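Local coordinates for universal stress protein (Pseudomonas aeruginosa UCBPP-PA14, PDB 7MQ5) that is of unknown function but, as a putative universal stress protein, may take part in the bacterial response to stress, at residues Glu20-Arg26 against Thr126-Trp132; His39-Cys43 against Thr80-Glu84; Ile93-His97 against Asp112-Leu116; Gly135-Val141 against Ala170-Ser176. One frame throughout, in Å; residues are numbered along the deposited sequence. Where two conformers were deposited one is given.

In the fold
From the N terminus, the chain first runs through E20-R26, at the start of helix 22-34, which waits about a hundred residues for its partner T126-W132 in interaction 1. Inside that long loop, interaction 2 closes between strand 37-43 and helix 77-88, followed by interaction 3 between strand 92-96 and helix 110-118; these two are in series, and I81 packs on L115 and I93 where they meet. T126, paired with K95 and H97, links interactions 1 and 3. Interaction 4 opens only after interaction 1 has closed, joining strands 136-141 and 171-178 in the other half of the same mixed sheet, its centre about 30 Å from that of interaction 2.

Interaction 1. Residues Glu20-Arg26 against Thr126-Trp132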
loop_
_atom_site.group_PDB
_atom_site.type_symbol
_atom_site.label_atom_id
_atom_site.label_comp_id
_atom_site.label_asym_id
_atom_site.label_seq_id
_atom_site.Cartn_x
_atom_site.Cartn_y
_atom_site.Cartn_z
ATOM N N GLU A 20 -17.104 3.346 -10.250
ATOM C CA GLU A 20 -15.721 2.908 -10.550
ATOM C C GLU A 20 -15.499 1.565 -9.856
ATOM O O GLU A 20 -16.221 1.264 -8.878
ATOM C CB GLU A 20 -14.679 3.938 -10.106
ATOM C CG GLU A 20 -14.676 5.210 -10.948
ATOM C CD GLU A 20 -13.508 6.132 -10.639
ATOM O OE1 GLU A 20 -13.023 6.085 -9.494
ATOM O OE2 GLU A 20 -13.059 6.860 -11.551
ATOM N N GLY A 21 -14.600 0.766 -10.418
ATOM C CA GLY A 21 -14.216 -0.525 -9.835
ATOM C C GLY A 21 -12.714 -0.642 -9.876
ATOM O O GLY A 21 -12.214 -1.611 -10.451
ATOM N N LEU A 22 -12.012 0.307 -9.261
ATOM C CA LEU A 22 -10.536 0.280 -9.411
ATOM C C LEU A 22 -9.927 -0.856 -8.594
ATOM O O LEU A 22 -8.837 -1.288 -8.974
ATOM C CB LEU A 22 -9.904 1.636 -9.065
ATOM C CG LEU A 22 -9.734 2.622 -10.230
ATOM C CD1 LEU A 22 -8.830 2.066 -11.321
ATOM C CD2 LEU A 22 -11.061 3.009 -10.826
ATOM N N ALA A 23 -10.547 -1.291 -7.490
ATOM C CA ALA A 23 -9.905 -2.391 -6.719
ATOM C C ALA A 23 -9.731 -3.621 -7.615
ATOM O O ALA A 23 -8.632 -4.202 -7.667
ATOM C CB ALA A 23 -10.688 -2.709 -5.472
ATOM N N LEU A 24 -10.784 -3.996 -8.330
ATOM C CA LEU A 24 -10.676 -5.188 -9.206
ATOM C C LEU A 24 -9.739 -4.908 -10.386
ATOM O O LEU A 24 -9.042 -5.828 -10.813
ATOM C CB LEU A 24 -12.065 -5.604 -9.689
ATOM C CG LEU A 24 -12.111 -6.879 -10.531
ATOM C CD1 LEU A 24 -11.490 -8.073 -9.800
ATOM C CD2 LEU A 24 -13.552 -7.165 -10.918
ATOM N N LYS A 25 -9.730 -3.681 -10.916
ATOM C CA LYS A 25 -8.798 -3.400 -12.047
ATOM C C LYS A 25 -7.348 -3.597 -11.581
ATOM O O LYS A 25 -6.561 -4.235 -12.312
ATOM C CB LYS A 25 -9.042 -1.997 -12.609
ATOM C CG LYS A 25 -10.304 -1.875 -13.453
ATOM C CD LYS A 25 -10.557 -0.484 -13.984
ATOM C CE LYS A 25 -11.648 -0.457 -15.033
ATOM N NZ LYS A 25 -11.251 -1.217 -16.241
ATOM N N ARG A 26 -6.980 -3.053 -10.421
ATOM C CA ARG A 26 -5.579 -3.253 -9.972
ATOM C C ARG A 26 -5.329 -4.750 -9.728
ATOM O O ARG A 26 -4.239 -5.234 -10.064
ATOM C CB ARG A 26 -5.259 -2.517 -8.669
ATOM C CG ARG A 26 -5.557 -1.032 -8.643
ATOM C CD ARG A 26 -5.149 -0.267 -9.860
ATOM N NE ARG A 26 -5.160 1.153 -9.583
ATOM C CZ ARG A 26 -5.132 2.100 -10.503
ATOM N NH1 ARG A 26 -5.077 3.367 -10.131
ATOM N NH2 ARG A 26 -5.186 1.794 -11.786
ATOM N N THR A 126 -6.612 2.304 -3.260
ATOM C CA THR A 126 -6.581 2.938 -4.573
ATOM C C THR A 126 -7.228 4.320 -4.466
ATOM O O THR A 126 -8.333 4.426 -3.918
ATOM C CB THR A 126 -7.171 2.046 -5.677
ATOM O OG1 THR A 126 -8.600 2.019 -5.638
ATOM C CG2 THR A 126 -6.652 0.627 -5.619
ATOM N N LYS A 127 -6.539 5.349 -4.966
ATOM C CA LYS A 127 -7.049 6.737 -4.846
ATOM C C LYS A 127 -7.173 7.432 -6.201
ATOM O O LYS A 127 -7.713 8.550 -6.224
ATOM C CB LYS A 127 -6.151 7.565 -3.926
ATOM C CG LYS A 127 -5.980 7.003 -2.519
ATOM C CD LYS A 127 -5.258 7.935 -1.570
ATOM C CE LYS A 127 -6.146 9.054 -1.079
ATOM N NZ LYS A 127 -5.414 9.999 -0.202
ATOM N N THR A 128 -6.670 6.828 -7.271
ATOM C CA THR A 128 -6.738 7.463 -8.609
ATOM C C THR A 128 -7.307 6.452 -9.599
ATOM O O THR A 128 -7.146 5.248 -9.379
ATOM C CB THR A 128 -5.363 7.975 -9.065
ATOM O OG1 THR A 128 -5.522 8.618 -10.333
ATOM C CG2 THR A 128 -4.317 6.885 -9.180
ATOM N N ALA A 129 -7.956 6.945 -10.648
ATOM C CA ALA A 129 -8.470 6.058 -11.715
ATOM C C ALA A 129 -7.423 5.907 -12.818
ATOM O O ALA A 129 -7.658 5.108 -13.741
ATOM C CB ALA A 129 -9.753 6.601 -12.274
ATOM N N ARG A 130 -6.317 6.642 -12.729
ATOM C CA ARG A 130 -5.280 6.521 -13.782
ATOM C C ARG A 130 -4.763 5.087 -13.837
ATOM O O ARG A 130 -4.553 4.462 -12.803
ATOM C CB ARG A 130 -4.120 7.470 -13.496
ATOM C CG ARG A 130 -4.463 8.941 -13.659
ATOM C CD ARG A 130 -3.247 9.753 -13.271
ATOM N NE ARG A 130 -3.078 9.799 -11.822
ATOM C CZ ARG A 130 -1.907 9.807 -11.184
ATOM N NH1 ARG A 130 -0.779 9.664 -11.854
ATOM N NH2 ARG A 130 -1.878 9.887 -9.868
ATOM N N PRO A 131 -4.512 4.526 -15.040
ATOM C CA PRO A 131 -3.929 3.190 -15.127
ATOM C C PRO A 131 -2.494 3.182 -14.575
ATOM O O PRO A 131 -1.798 4.171 -14.657
ATOM C CB PRO A 131 -3.937 2.890 -16.635
ATOM C CG PRO A 131 -3.952 4.254 -17.284
ATOM C CD PRO A 131 -4.781 5.119 -16.358
ATOM N N TRP A 132 -2.071 2.055 -14.024
ATOM C CA TRP A 132 -0.659 1.944 -13.580
ATOM C C TRP A 132 0.297 1.833 -14.767
ATOM O O TRP A 132 1.427 2.297 -14.641
ATOM C CB TRP A 132 -0.490 0.698 -12.726
ATOM C CG TRP A 132 -1.005 0.826 -11.334
ATOM C CD1 TRP A 132 -1.799 1.805 -10.809
ATOM C CD2 TRP A 132 -0.828 -0.150 -10.301
ATOM N NE1 TRP A 132 -2.067 1.532 -9.495
ATOM C CE2 TRP A 132 -1.513 0.328 -9.165
ATOM C CE3 TRP A 132 -0.168 -1.380 -10.229
ATOM C CZ2 TRP A 132 -1.529 -0.375 -7.960
ATOM C CZ3 TRP A 132 -0.176 -2.067 -9.037
ATOM C CH2 TRP A 132 -0.857 -1.573 -7.926
#
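R26 grips one backbone oxygen end-on: NH1 and NH2 of R26 each donate to R130 O at 2.9 Å, close to the guanidinium plane. W132 NE1 lies over one face of the guanidinium, toward its rim, the planes tilted 37°. R26 CD makes a CH-pi contact 3.9 Å from the centroid of the W132 five-membered ring. R26 NE and W132 NE1 come within 3.1 Å although both are donors; both bond D270 OD2, which probably makes this tolerable. R26 CG, anti to the carbonyl carbon (chi1 -54°), rests 3.6 Å from T126 CG2, and the bend at chi2 carries CD over the W132 ring. L22 CD1 meets the opposite guanidinium face, and L22 CG lies 3.8 Å from T128 O. Further out, an ST turn shapes the loop presenting R130 O: T128 OG1 accepts from R130 N at 3.2 Å and from R130 NE, while A238 O and D237 hold the R130 guanidinium. Helix 22-34, with G21 at its N-cap, is fastened to the loop between strands 123-126 and 136-141. The buried R26 cation is paired with the D270 carboxylate, so its charge is probably well compensated, and R130 O at the end and D270 at NE together restrain its rotation.

Interaction 2. Residues His39-Cys43 against Thr80-Glu84; sequences HLLVC and TIIAE
E84 reaches from helix 77-88 to the strand residues L41 and H39, and almost every atom of its side chain has a partner there. Its CB packs 3.7 Å from L41 CD2. CG, anti to the backbone N (chi1 -158°), passes 3.6 Å from H39 NE2, and a bend at chi2 then brings the carboxylate to the NE2 edge of the imidazole. The carboxyl carbon CD of E84 rests 3.9 Å from L41 CD1, and E84 OE1 comes to 4.2 Å from the same methyl. At the tip, OE2 of E84 receives H39 NE2 at 2.8 Å through its anti lone pair, with an N-H...O angle of 157°. Ring and carboxylate are nearly coplanar (18°), and OE2 lies near the ring plane. S68 OG holds H39 ND1, and N70 ND2 is a second partner of the shared OE2. At the other end of the contact, C43 SG touches T80 CG2 at 3.6 Å and I81 CG1 at 3.8 Å. Segments 39-43 and 80-84 run roughly antiparallel, their axes 9.5 Å apart. Strand 37-43 lies between strands 9-13 and 67-72, and helix 77-88 packs over it, with helix 110-118 alongside through I81 and I82 against L115.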
loop_
_atom_site.group_PDB
_atom_site.type_symbol
_atom_site.label_atom_id
_atom_site.label_comp_id
_atom_site.label_asym_id
_atom_site.label_seq_id
_atom_site.Cartn_x
_atom_site.Cartn_y
_atom_site.Cartn_z
ATOM N N HIS A 39 -9.699 -13.299 -4.283
ATOM C CA HIS A 39 -10.921 -13.527 -3.477
ATOM C C HIS A 39 -11.717 -12.226 -3.462
ATOM O O HIS A 39 -11.240 -11.219 -2.909
ATOM C CB HIS A 39 -10.580 -14.006 -2.076
ATOM C CG HIS A 39 -11.803 -14.325 -1.286
ATOM N ND1 HIS A 39 -12.584 -15.424 -1.576
ATOM C CD2 HIS A 39 -12.382 -13.703 -0.236
ATOM C CE1 HIS A 39 -13.589 -15.462 -0.722
ATOM N NE2 HIS A 39 -13.487 -14.418 0.107
ATOM N N LEU A 40 -12.891 -12.247 -4.080
ATOM C CA LEU A 40 -13.739 -11.039 -4.180
ATOM C C LEU A 40 -14.718 -11.013 -3.009
ATOM O O LEU A 40 -15.478 -11.985 -2.834
ATOM C CB LEU A 40 -14.502 -11.042 -5.506
ATOM C CG LEU A 40 -13.709 -11.401 -6.762
ATOM C CD1 LEU A 40 -14.571 -11.246 -8.004
ATOM C CD2 LEU A 40 -12.440 -10.579 -6.883
ATOM N N LEU A 41 -14.743 -9.905 -2.285
ATOM C CA LEU A 41 -15.592 -9.793 -1.083
ATOM C C LEU A 41 -16.534 -8.602 -1.212
ATOM O O LEU A 41 -16.061 -7.482 -1.468
ATOM C CB LEU A 41 -14.700 -9.615 0.150
ATOM C CG LEU A 41 -15.418 -9.249 1.450
ATOM C CD1 LEU A 41 -16.286 -10.405 1.935
ATOM C CD2 LEU A 41 -14.425 -8.810 2.520
ATOM N N VAL A 42 -17.823 -8.850 -0.989
ATOM C CA VAL A 42 -18.813 -7.751 -0.820
ATOM C C VAL A 42 -19.184 -7.724 0.666
ATOM O O VAL A 42 -19.598 -8.764 1.187
ATOM C CB VAL A 42 -20.054 -7.912 -1.714
ATOM C CG1 VAL A 42 -21.099 -6.860 -1.371
ATOM C CG2 VAL A 42 -19.691 -7.857 -3.186
ATOM N N CYS A 43 -19.041 -6.564 1.295
ATOM C CA CYS A 43 -19.351 -6.395 2.731
ATOM C C CYS A 43 -20.740 -5.773 2.865
ATOM O O CYS A 43 -20.860 -4.542 2.768
ATOM C CB CYS A 43 -18.312 -5.519 3.413
ATOM S SG CYS A 43 -16.635 -6.173 3.276
ATOM N N THR A 80 -15.115 -6.775 8.893
ATOM C CA THR A 80 -15.545 -7.796 7.905
ATOM C C THR A 80 -14.382 -8.094 6.949
ATOM O O THR A 80 -14.091 -9.274 6.664
ATOM C CB THR A 80 -16.786 -7.325 7.144
ATOM O OG1 THR A 80 -17.842 -7.079 8.071
ATOM C CG2 THR A 80 -17.237 -8.336 6.124
ATOM N N ILE A 81 -13.711 -7.039 6.500
ATOM C CA ILE A 81 -12.552 -7.205 5.583
ATOM C C ILE A 81 -11.433 -7.994 6.274
ATOM O O ILE A 81 -10.903 -8.943 5.667
ATOM C CB ILE A 81 -12.065 -5.826 5.111
ATOM C CG1 ILE A 81 -13.158 -5.125 4.306
ATOM C CG2 ILE A 81 -10.778 -5.956 4.322
ATOM C CD1 ILE A 81 -12.902 -3.670 4.044
ATOM N N ILE A 82 -11.050 -7.603 7.492
ATOM C CA ILE A 82 -9.934 -8.328 8.168
ATOM C C ILE A 82 -10.352 -9.776 8.468
ATOM O O ILE A 82 -9.517 -10.678 8.278
ATOM C CB ILE A 82 -9.457 -7.543 9.401
ATOM C CG1 ILE A 82 -8.793 -6.236 8.957
ATOM C CG2 ILE A 82 -8.537 -8.387 10.271
ATOM C CD1 ILE A 82 -8.520 -5.261 10.070
ATOM N N ALA A 83 -11.602 -10.012 8.874
ATOM C CA ALA A 83 -12.019 -11.410 9.133
ATOM C C ALA A 83 -11.898 -12.229 7.841
ATOM O O ALA A 83 -11.524 -13.420 7.910
ATOM C CB ALA A 83 -13.419 -11.464 9.691
ATOM N N GLU A 84 -12.229 -11.630 6.700
ATOM C CA GLU A 84 -12.138 -12.378 5.421
ATOM C C GLU A 84 -10.667 -12.639 5.072
ATOM O O GLU A 84 -10.339 -13.731 4.571
ATOM C CB GLU A 84 -12.849 -11.627 4.300
ATOM C CG GLU A 84 -13.245 -12.537 3.161
ATOM C CD GLU A 84 -14.428 -13.443 3.472
ATOM O OE1 GLU A 84 -15.005 -13.356 4.602
ATOM O OE2 GLU A 84 -14.796 -14.214 2.573
#

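Interaction 3. Residues Ile93-His97 against Asp112-Leu116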
loop_
_atom_site.group_PDB
_atom_site.type_symbol
_atom_site.label_atom_id
_atom_site.label_comp_id
_atom_site.label_asym_id
_atom_site.label_seq_id
_atom_site.Cartn_x
_atom_site.Cartn_y
_atom_site.Cartn_z
ATOM N N ILE A 93 -4.607 -6.808 0.744
ATOM C CA ILE A 93 -6.000 -6.303 0.650
ATOM C C ILE A 93 -5.982 -5.122 -0.318
ATOM O O ILE A 93 -5.142 -4.230 -0.132
ATOM C CB ILE A 93 -6.525 -5.878 2.027
ATOM C CG1 ILE A 93 -6.562 -7.054 3.002
ATOM C CG2 ILE A 93 -7.881 -5.201 1.902
ATOM C CD1 ILE A 93 -6.771 -6.660 4.447
ATOM N N ILE A 94 -6.883 -5.121 -1.293
ATOM C CA ILE A 94 -7.041 -3.971 -2.217
ATOM C C ILE A 94 -8.427 -3.380 -1.973
ATOM O O ILE A 94 -9.442 -4.105 -2.067
ATOM C CB ILE A 94 -6.853 -4.353 -3.689
ATOM C CG1 ILE A 94 -5.525 -5.081 -3.918
ATOM C CG2 ILE A 94 -6.998 -3.112 -4.565
ATOM C CD1 ILE A 94 -5.295 -5.469 -5.365
ATOM N N LYS A 95 -8.453 -2.082 -1.661
ATOM C CA LYS A 95 -9.733 -1.382 -1.446
ATOM C C LYS A 95 -9.657 0.001 -2.088
ATOM O O LYS A 95 -8.634 0.697 -1.931
ATOM C CB LYS A 95 -10.038 -1.258 0.044
ATOM C CG LYS A 95 -11.381 -0.600 0.289
ATOM C CD LYS A 95 -11.840 -0.535 1.717
ATOM C CE LYS A 95 -13.154 0.221 1.842
ATOM N NZ LYS A 95 -13.023 1.652 1.449
ATOM N N GLN A 96 -10.731 0.399 -2.751
ATOM C CA GLN A 96 -10.783 1.749 -3.336
ATOM C C GLN A 96 -11.246 2.760 -2.286
ATOM O O GLN A 96 -12.183 2.490 -1.512
ATOM C CB GLN A 96 -11.710 1.768 -4.549
ATOM C CG GLN A 96 -11.839 3.150 -5.168
ATOM C CD GLN A 96 -12.449 3.163 -6.550
ATOM O OE1 GLN A 96 -12.889 2.145 -7.095
ATOM N NE2 GLN A 96 -12.482 4.348 -7.129
ATOM N N HIS A 97 -10.591 3.908 -2.299
ATOM C CA HIS A 97 -10.940 5.053 -1.435
ATOM C C HIS A 97 -12.113 5.824 -2.030
ATOM O O HIS A 97 -12.045 6.192 -3.218
ATOM C CB HIS A 97 -9.728 5.970 -1.317
ATOM C CG HIS A 97 -10.032 7.291 -0.715
ATOM N ND1 HIS A 97 -9.792 8.471 -1.385
ATOM C CD2 HIS A 97 -10.544 7.617 0.486
ATOM C CE1 HIS A 97 -10.143 9.480 -0.612
ATOM N NE2 HIS A 97 -10.604 8.982 0.549
ATOM N N ASP A 112 -11.716 3.462 6.852
ATOM C CA ASP A 112 -10.469 3.184 6.086
ATOM C C ASP A 112 -9.274 3.221 7.048
ATOM O O ASP A 112 -8.364 2.382 6.942
ATOM C CB ASP A 112 -10.194 4.257 5.024
ATOM C CG ASP A 112 -11.058 4.274 3.774
ATOM O OD1 ASP A 112 -11.544 3.199 3.395
ATOM O OD2 ASP A 112 -11.201 5.391 3.159
ATOM N N TRP A 113 -9.268 4.190 7.958
ATOM C CA TRP A 113 -8.151 4.303 8.925
ATOM C C TRP A 113 -8.111 3.081 9.847
ATOM O O TRP A 113 -7.002 2.613 10.153
ATOM C CB TRP A 113 -8.216 5.631 9.680
ATOM C CG TRP A 113 -7.486 6.712 8.946
ATOM C CD1 TRP A 113 -7.975 7.836 8.345
ATOM C CD2 TRP A 113 -6.085 6.672 8.632
ATOM N NE1 TRP A 113 -6.947 8.531 7.753
ATOM C CE2 TRP A 113 -5.788 7.815 7.874
ATOM C CE3 TRP A 113 -5.072 5.748 8.901
ATOM C CZ2 TRP A 113 -4.489 8.098 7.451
ATOM C CZ3 TRP A 113 -3.799 6.003 8.448
ATOM C CH2 TRP A 113 -3.517 7.169 7.740
ATOM N N LYS A 114 -9.263 2.566 10.271
ATOM C CA LYS A 114 -9.260 1.374 11.155
ATOM C C LYS A 114 -8.750 0.165 10.360
ATOM O O LYS A 114 -8.015 -0.648 10.927
ATOM C CB LYS A 114 -10.651 1.172 11.753
ATOM C CG LYS A 114 -11.010 2.219 12.800
ATOM C CD LYS A 114 -12.392 2.081 13.384
ATOM C CE LYS A 114 -12.669 3.129 14.441
ATOM N NZ LYS A 114 -14.060 3.039 14.929
ATOM N N LEU A 115 -9.110 0.075 9.083
ATOM C CA LEU A 115 -8.590 -1.030 8.243
ATOM C C LEU A 115 -7.061 -0.928 8.181
ATOM O O LEU A 115 -6.366 -1.946 8.356
ATOM C CB LEU A 115 -9.190 -0.941 6.836
ATOM C CG LEU A 115 -8.617 -1.927 5.825
ATOM C CD1 LEU A 115 -8.847 -3.357 6.267
ATOM C CD2 LEU A 115 -9.199 -1.677 4.446
ATOM N N LEU A 116 -6.549 0.263 7.893
ATOM C CA LEU A 116 -5.076 0.410 7.777
ATOM C C LEU A 116 -4.369 0.147 9.107
ATOM O O LEU A 116 -3.263 -0.393 9.101
ATOM C CB LEU A 116 -4.746 1.817 7.289
ATOM C CG LEU A 116 -5.113 2.097 5.839
ATOM C CD1 LEU A 116 -4.864 3.550 5.497
ATOM C CD2 LEU A 116 -4.355 1.184 4.893
#
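K95 and D112 form a salt bridge between strand and helix, K95 NZ lying 2.9 Å from D112 OD1 and meeting that oxygen nearly along its C-O bond. The lysine chain runs extended from the strand and turns only at its last torsion (chi4 -64°), which directs NZ toward OD1; the two side chains cross at about a right angle. K95 NZ makes a second bond inside its own segment, to Q96 O at 3.2 Å, so the buried charge has two acceptors that restrain it. The other carboxylate oxygen is approached by a ring C-H: D112 OD2 lies 3.5 Å from H97 CD2, at the edge of the imidazole and in its plane, with ring and carboxylate 58° apart. H97 NE2 bonds I107 O. Both segments belong to the beta-alpha-beta unit of strand 92-96, helix 110-118 and strand 123-126, in which the helix returns nearly antiparallel to the first strand, the axes of segments 93-96 and 112-116 lying 11.4 Å apart. D112 stands in the first turn of that helix, where its backbone N bonds T109 OG1, consistent with T109 serving as the N-cap. The apolar contacts lie beside the salt bridge. L115 CD2 lies 4.0 Å from K95 CD, so the leucine covers the aliphatic part of the lysine below its charged end. L115 CD1 approaches I93 CD1 to 4.3 Å, methyl to methyl. Helix 77-88 borders this patch: I81 touches both I93 and L115, and H78 touches L115.

Interaction 4. Residues Gly135-Val141 against Ala170-Ser176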
loop_
_atom_site.group_PDB
_atom_site.type_symbol
_atom_site.label_atom_id
_atom_site.label_comp_id
_atom_site.label_asym_id
_atom_site.label_seq_id
_atom_site.Cartn_x
_atom_site.Cartn_y
_atom_site.Cartn_z
ATOM N N GLY A 135 3.207 4.212 -15.881
ATOM C CA GLY A 135 3.301 5.365 -14.965
ATOM C C GLY A 135 4.587 5.401 -14.157
ATOM O O GLY A 135 5.579 4.749 -14.537
ATOM N N LYS A 136 4.564 6.159 -13.068
ATOM C CA LYS A 136 5.725 6.288 -12.154
ATOM C C LYS A 136 5.339 5.756 -10.774
ATOM O O LYS A 136 4.270 6.122 -10.246
ATOM C CB LYS A 136 6.205 7.737 -12.100
ATOM C CG LYS A 136 6.693 8.251 -13.448
ATOM C CD LYS A 136 7.345 9.606 -13.385
ATOM C CE LYS A 136 7.771 10.102 -14.753
ATOM N NZ LYS A 136 8.279 11.492 -14.706
ATOM N N ILE A 137 6.195 4.906 -10.229
ATOM C CA ILE A 137 6.022 4.283 -8.892
ATOM C C ILE A 137 7.014 4.964 -7.949
ATOM O O ILE A 137 8.205 5.002 -8.281
ATOM C CB ILE A 137 6.283 2.767 -8.966
ATOM C CG1 ILE A 137 5.589 2.111 -10.167
ATOM C CG2 ILE A 137 5.936 2.096 -7.637
ATOM C CD1 ILE A 137 4.097 2.343 -10.247
ATOM N N LEU A 138 6.525 5.453 -6.816
ATOM C CA LEU A 138 7.379 6.171 -5.853
ATOM C C LEU A 138 7.505 5.367 -4.561
ATOM O O LEU A 138 6.487 5.010 -3.985
ATOM C CB LEU A 138 6.773 7.546 -5.563
ATOM C CG LEU A 138 7.553 8.405 -4.575
ATOM C CD1 LEU A 138 8.958 8.717 -5.086
ATOM C CD2 LEU A 138 6.771 9.673 -4.297
ATOM N N ALA A 139 8.733 5.097 -4.140
ATOM C CA ALA A 139 9.011 4.434 -2.845
ATOM C C ALA A 139 9.483 5.499 -1.854
ATOM O O ALA A 139 10.379 6.276 -2.212
ATOM C CB ALA A 139 10.056 3.362 -3.026
ATOM N N ALA A 140 8.934 5.518 -0.639
ATOM C CA ALA A 140 9.342 6.489 0.398
ATOM C C ALA A 140 10.187 5.779 1.459
ATOM O O ALA A 140 9.704 4.830 2.080
ATOM C CB ALA A 140 8.129 7.139 1.019
ATOM N N VAL A 141 11.418 6.241 1.647
ATOM C CA VAL A 141 12.338 5.680 2.670
ATOM C C VAL A 141 13.030 6.836 3.411
ATOM O O VAL A 141 12.728 8.022 3.131
ATOM C CB VAL A 141 13.360 4.752 1.993
ATOM C CG1 VAL A 141 12.688 3.593 1.267
ATOM C CG2 VAL A 141 14.265 5.537 1.052
ATOM N N ALA A 170 6.341 0.266 -15.677
ATOM C CA ALA A 170 6.400 1.632 -15.123
ATOM C C ALA A 170 7.838 1.907 -14.680
ATOM O O ALA A 170 8.670 0.969 -14.684
ATOM C CB ALA A 170 5.423 1.743 -13.962
ATOM N N THR A 171 8.120 3.153 -14.317
ATOM C CA THR A 171 9.470 3.493 -13.824
ATOM C C THR A 171 9.414 3.672 -12.308
ATOM O O THR A 171 8.371 4.076 -11.777
ATOM C CB THR A 171 10.033 4.711 -14.557
ATOM O OG1 THR A 171 9.115 5.793 -14.472
ATOM C CG2 THR A 171 10.297 4.422 -16.014
ATOM N N LEU A 172 10.520 3.348 -11.659
ATOM C CA LEU A 172 10.663 3.402 -10.192
ATOM C C LEU A 172 11.473 4.636 -9.776
ATOM O O LEU A 172 12.524 4.916 -10.374
ATOM C CB LEU A 172 11.350 2.110 -9.747
ATOM C CG LEU A 172 11.676 2.007 -8.262
ATOM C CD1 LEU A 172 10.406 2.031 -7.432
ATOM C CD2 LEU A 172 12.493 0.751 -7.984
ATOM N N HIS A 173 10.995 5.317 -8.744
ATOM C CA HIS A 173 11.580 6.543 -8.164
ATOM C C HIS A 173 11.596 6.378 -6.646
ATOM O O HIS A 173 10.716 5.672 -6.115
ATOM C CB HIS A 173 10.787 7.768 -8.665
ATOM C CG HIS A 173 10.560 7.753 -10.154
ATOM N ND1 HIS A 173 11.314 8.496 -11.047
ATOM C CD2 HIS A 173 9.703 7.020 -10.910
ATOM C CE1 HIS A 173 10.917 8.245 -12.278
ATOM N NE2 HIS A 173 9.928 7.329 -12.223
ATOM N N VAL A 174 12.541 7.024 -5.976
ATOM C CA VAL A 174 12.649 6.942 -4.496
ATOM C C VAL A 174 12.730 8.349 -3.906
ATOM O O VAL A 174 13.468 9.172 -4.443
ATOM C CB VAL A 174 13.885 6.124 -4.087
ATOM C CG1 VAL A 174 14.033 6.048 -2.576
ATOM C CG2 VAL A 174 13.864 4.734 -4.698
ATOM N N ILE A 175 11.974 8.599 -2.841
ATOM C CA ILE A 175 12.073 9.873 -2.073
ATOM C C ILE A 175 12.604 9.520 -0.683
ATOM O O ILE A 175 12.033 8.639 -0.006
ATOM C CB ILE A 175 10.744 10.664 -2.011
ATOM C CG1 ILE A 175 10.846 11.929 -1.140
ATOM C CG2 ILE A 175 9.604 9.786 -1.539
ATOM C CD1 ILE A 175 11.893 12.918 -1.564
ATOM N N SER A 176 13.710 10.160 -0.332
ATOM C CA SER A 176 14.301 10.052 1.017
ATOM C C SER A 176 14.179 11.424 1.661
ATOM O O SER A 176 14.784 12.370 1.144
ATOM C CB SER A 176 15.734 9.597 0.983
ATOM O OG SER A 176 16.254 9.487 2.300
#
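I175 CG2 is the hub of one apolar cluster, 3.8 Å from L138 CD1 and 4.0 Å from A140 CB. CG1 of I175, anti to its own backbone N (chi1 176°), carries the longer branch away from the neighbouring strand. On the other sheet face V141 CG2 packs 3.7 Å against V174 CG1, and at the strand start I137 CG1 reaches A170 CB. Between the two faces the backbones pair in parallel register from K136 with T171 to V141 with S176. Six N-H...O bonds alternate from one strand to the other, beginning with T171 N to G135 O at 3.0 Å and ending with V141 N to I175 O, also 3.0 Å. Toward the polar edge, T171 OG1 and H173 NE2 share a 2.8 Å hydrogen bond that restrains the rotation of the imidazole. The extended chain of K136 lies beside T171 and crosses the histidine obliquely, K136 CG being 3.6 Å from H173 NE2. Helix 148-167 connects the two strands in a beta-alpha-beta crossover and packs on the face of I137, A139 and V141, while helix 225-236 covers the face of L138, A140, H173 and I175. Strand 240-244 continues the sheet beyond strand 136-141, and strand 218-222 beyond strand 171-178.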